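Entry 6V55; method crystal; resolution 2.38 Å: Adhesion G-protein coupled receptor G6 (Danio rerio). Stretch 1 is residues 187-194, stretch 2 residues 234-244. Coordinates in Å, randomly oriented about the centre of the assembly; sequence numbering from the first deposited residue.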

# COMPACT_ATOMS: atom_id res chain seq x y z
N PHE A 187 4.33 -19.91 -53.74
CA PHE A 187 4.47 -19.10 -54.93
C PHE A 187 5.72 -18.25 -54.76
O PHE A 187 5.74 -17.38 -53.88
N ILE A 188 6.77 -18.48 -55.56
CA ILE A 188 8.00 -17.70 -55.44
C ILE A 188 8.29 -16.98 -56.75
O ILE A 188 8.47 -17.62 -57.80
N GLY A 189 8.41 -15.65 -56.67
CA GLY A 189 8.64 -14.80 -57.83
C GLY A 189 7.47 -14.82 -58.80
O GLY A 189 6.52 -14.04 -58.68
N ALA A 190 7.56 -15.72 -59.77
CA ALA A 190 6.46 -16.00 -60.68
C ALA A 190 6.19 -17.48 -60.82
O ALA A 190 5.35 -17.86 -61.64
N SER A 191 6.88 -18.32 -60.06
CA SER A 191 6.78 -19.77 -60.20
C SER A 191 5.95 -20.35 -59.06
O SER A 191 5.64 -19.68 -58.07
N TYR A 192 5.62 -21.63 -59.20
CA TYR A 192 4.81 -22.35 -58.22
C TYR A 192 5.57 -23.58 -57.76
O TYR A 192 5.88 -24.47 -58.56
N CYS A 193 5.87 -23.64 -56.47
CA CYS A 193 6.56 -24.76 -55.85
C CYS A 193 5.56 -25.45 -54.94
O CYS A 193 5.27 -24.95 -53.85
N SER A 194 5.03 -26.59 -55.39
CA SER A 194 4.02 -27.30 -54.62
C SER A 194 4.66 -28.04 -53.45
O SER A 194 5.68 -28.72 -53.62
N ILE A 234 13.00 -30.26 -54.64
CA ILE A 234 13.71 -29.33 -55.51
C ILE A 234 12.69 -28.64 -56.40
O ILE A 234 11.95 -29.30 -57.14
N CYS A 235 12.65 -27.32 -56.34
CA CYS A 235 11.82 -26.52 -57.24
C CYS A 235 12.77 -25.81 -58.18
O CYS A 235 13.28 -24.73 -57.86
N SER A 236 13.03 -26.43 -59.34
CA SER A 236 14.08 -25.94 -60.24
C SER A 236 13.69 -24.65 -60.95
O SER A 236 14.58 -23.90 -61.34
N ALA A 237 12.38 -24.38 -61.10
CA ALA A 237 11.92 -23.11 -61.66
C ALA A 237 12.27 -21.92 -60.77
O ALA A 237 12.44 -20.81 -61.29
N SER A 238 12.42 -22.13 -59.47
CA SER A 238 12.63 -21.05 -58.52
C SER A 238 14.08 -20.58 -58.44
O SER A 238 14.36 -19.67 -57.66
N GLN A 239 15.01 -21.16 -59.21
CA GLN A 239 16.39 -20.70 -59.14
C GLN A 239 16.66 -19.50 -60.03
O GLN A 239 17.79 -19.01 -60.06
N ILE A 240 15.64 -19.03 -60.74
CA ILE A 240 15.69 -17.84 -61.59
C ILE A 240 15.38 -16.56 -60.80
O ILE A 240 15.83 -15.47 -61.17
N TYR A 241 14.68 -16.67 -59.68
CA TYR A 241 14.08 -15.50 -59.04
C TYR A 241 14.85 -15.07 -57.81
O TYR A 241 15.49 -15.86 -57.12
N THR A 242 14.75 -13.77 -57.54
CA THR A 242 15.31 -13.16 -56.35
C THR A 242 14.22 -12.29 -55.75
O THR A 242 13.53 -11.57 -56.47
N LEU A 243 14.03 -12.38 -54.44
CA LEU A 243 13.02 -11.56 -53.79
C LEU A 243 13.62 -10.19 -53.51
O LEU A 243 14.61 -10.09 -52.77
N GLN A 244 13.05 -9.14 -54.10
CA GLN A 244 13.66 -7.82 -53.99
C GLN A 244 13.38 -7.17 -52.64
O GLN A 244 12.54 -7.63 -51.85

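The two stretches are tied by one covalent link and otherwise held by van der Waals packing, with no hydrogen bond passing between them. Stretch 2 packs beside a turn in stretch 1, where strand 187-188 gives way to strand 191-194 through Gly-189 and Ala-190.

At the start of stretch 2, Ile-234 lies beyond reach, and contact begins with Cys-235. Its CB points toward stretch 1, and its t rotamer meets the m rotamer of Cys-193 in a disulfide, Cys-235 SG to Cys-193 SG 2.1 Å, with chi3 at -75°. Cysteine suits both positions because the two backbones approach closely here, with Cys-193 CA and Cys-235 CA 5.7 Å apart, and the bridge is buried. Ser-236 points away, as befits a small polar residue at an exposed site. Ala-237 turns back toward stretch 1, its methyl CB resting 3.9 Å from Ser-191 CB.

Ser-238 also points inward, in the p rotamer. Ser-238 CB lies 3.8 Å from Cys-193 SG, packing against the disulfide, and 4.5 Å from Ile-188 CD1. Although buried, its hydroxyl is satisfied: Ser-238 OG donates to Cys-235 O at 3.0 Å, closing a local turn that the bond from Ser-238 N to the same Cys-235 O (3.2 Å) reinforces. Gln-239 and Ile-240 then run out of reach of stretch 1.

Tyr-241 makes the broadest contact. Pointing toward stretch 1 in the m rotamer, it lays one ring face over Gly-189 CA and Ala-190 N; Gly-189 CA is 4.0 Å from Tyr-241 CG. Glycine fits twice over: its phi is positive, and an ideal CB on Gly-189 would fall 2.5 Å from Tyr-241 CG, a clash. Farther along the ring, Ala-190 CB sits 3.4 Å from Tyr-241 OH, a methyl small enough to lie beside the phenol end. Ser-191 OG approaches Tyr-241 CE2 at 3.7 Å, but its polar partner is within its own stretch: in the p rotamer, Ser-191 OG donates to Ile-188 O at 2.8 Å. Ile-188 O also accepts from Ser-191 N at 2.9 Å, so backbone and side chain together brace the turn beneath the tyrosine.

Thr-242 points away and leaves stretch 1 alone. Leu-243 starts out sideways, yet its m,t conformation brings the end of the side chain nearer, placing Leu-243 CD2 4.0 Å from Ile-188 CG2. Ile-188, likewise m,t, points toward stretch 2, so two buried branched aliphatic chains meet in a purely apolar contact. Gln-244, exposed, lies out of reach.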

# COMPACT_ATOMS: atom_id res chain seq x y z
CB PHE A 187 3.22 -18.24 -55.11
CG PHE A 187 3.30 -17.29 -56.24
CD1 PHE A 187 3.10 -17.73 -57.54
CD2 PHE A 187 3.57 -15.94 -56.00
CE1 PHE A 187 3.18 -16.85 -58.61
CE2 PHE A 187 3.66 -15.04 -57.05
CZ PHE A 187 3.46 -15.49 -58.36
CB ILE A 188 9.21 -18.56 -55.03
CG1 ILE A 188 8.90 -19.42 -53.81
CG2 ILE A 188 10.36 -17.64 -54.66
CD1 ILE A 188 10.05 -20.29 -53.36
CB ALA A 190 6.74 -15.41 -62.08
CB SER A 191 8.17 -20.40 -60.22
OG SER A 191 8.89 -20.06 -59.04
CB TYR A 192 3.47 -22.75 -58.80
CG TYR A 192 2.49 -21.64 -58.96
CD1 TYR A 192 1.48 -21.43 -58.01
CD2 TYR A 192 2.55 -20.80 -60.07
CE1 TYR A 192 0.56 -20.39 -58.17
CE2 TYR A 192 1.66 -19.77 -60.24
CZ TYR A 192 0.67 -19.56 -59.29
OH TYR A 192 -0.19 -18.53 -59.54
CB CYS A 193 7.80 -24.27 -55.09
SG CYS A 193 8.94 -23.28 -56.12
CB SER A 194 3.24 -28.27 -55.49
OG SER A 194 2.85 -29.41 -54.73
CB ILE A 234 14.76 -30.04 -56.36
CG1 ILE A 234 15.83 -30.69 -55.48
CG2 ILE A 234 15.34 -29.08 -57.40
CD1 ILE A 234 16.97 -29.80 -55.07
CB CYS A 235 10.96 -25.54 -56.47
SG CYS A 235 9.76 -24.62 -57.47
CB SER A 236 14.44 -27.00 -61.29
OG SER A 236 13.49 -26.98 -62.33
CB ALA A 237 10.41 -23.14 -61.89
CB SER A 238 12.18 -21.49 -57.12
OG SER A 238 13.23 -22.11 -56.40
CB GLN A 239 17.34 -21.83 -59.53
CG GLN A 239 16.90 -23.21 -59.09
CD GLN A 239 17.86 -24.29 -59.59
OE1 GLN A 239 17.56 -25.04 -60.52
NE2 GLN A 239 19.04 -24.34 -58.97
CB ILE A 240 14.71 -18.13 -62.74
CG1 ILE A 240 15.20 -19.35 -63.50
CG2 ILE A 240 14.58 -17.04 -63.75
CD1 ILE A 240 16.61 -19.22 -64.05
CB TYR A 241 12.63 -15.77 -58.67
CG TYR A 241 11.80 -16.08 -59.89
CD1 TYR A 241 11.50 -15.08 -60.81
CD2 TYR A 241 11.36 -17.38 -60.15
CE1 TYR A 241 10.75 -15.36 -61.94
CE2 TYR A 241 10.61 -17.67 -61.28
CZ TYR A 241 10.31 -16.65 -62.17
OH TYR A 241 9.57 -16.94 -63.29
CB THR A 242 16.55 -12.31 -56.71
OG1 THR A 242 17.52 -13.14 -57.38
CG2 THR A 242 17.17 -11.68 -55.48
CB LEU A 243 12.54 -12.24 -52.51
CG LEU A 243 12.09 -13.71 -52.66
CD1 LEU A 243 11.68 -14.31 -51.32
CD2 LEU A 243 10.97 -13.82 -53.67
CB GLN A 244 13.17 -6.90 -55.10
CG GLN A 244 14.10 -6.81 -56.33
CD GLN A 244 15.51 -6.28 -56.02
OE1 GLN A 244 15.71 -5.43 -55.14
NE2 GLN A 244 16.50 -6.78 -56.77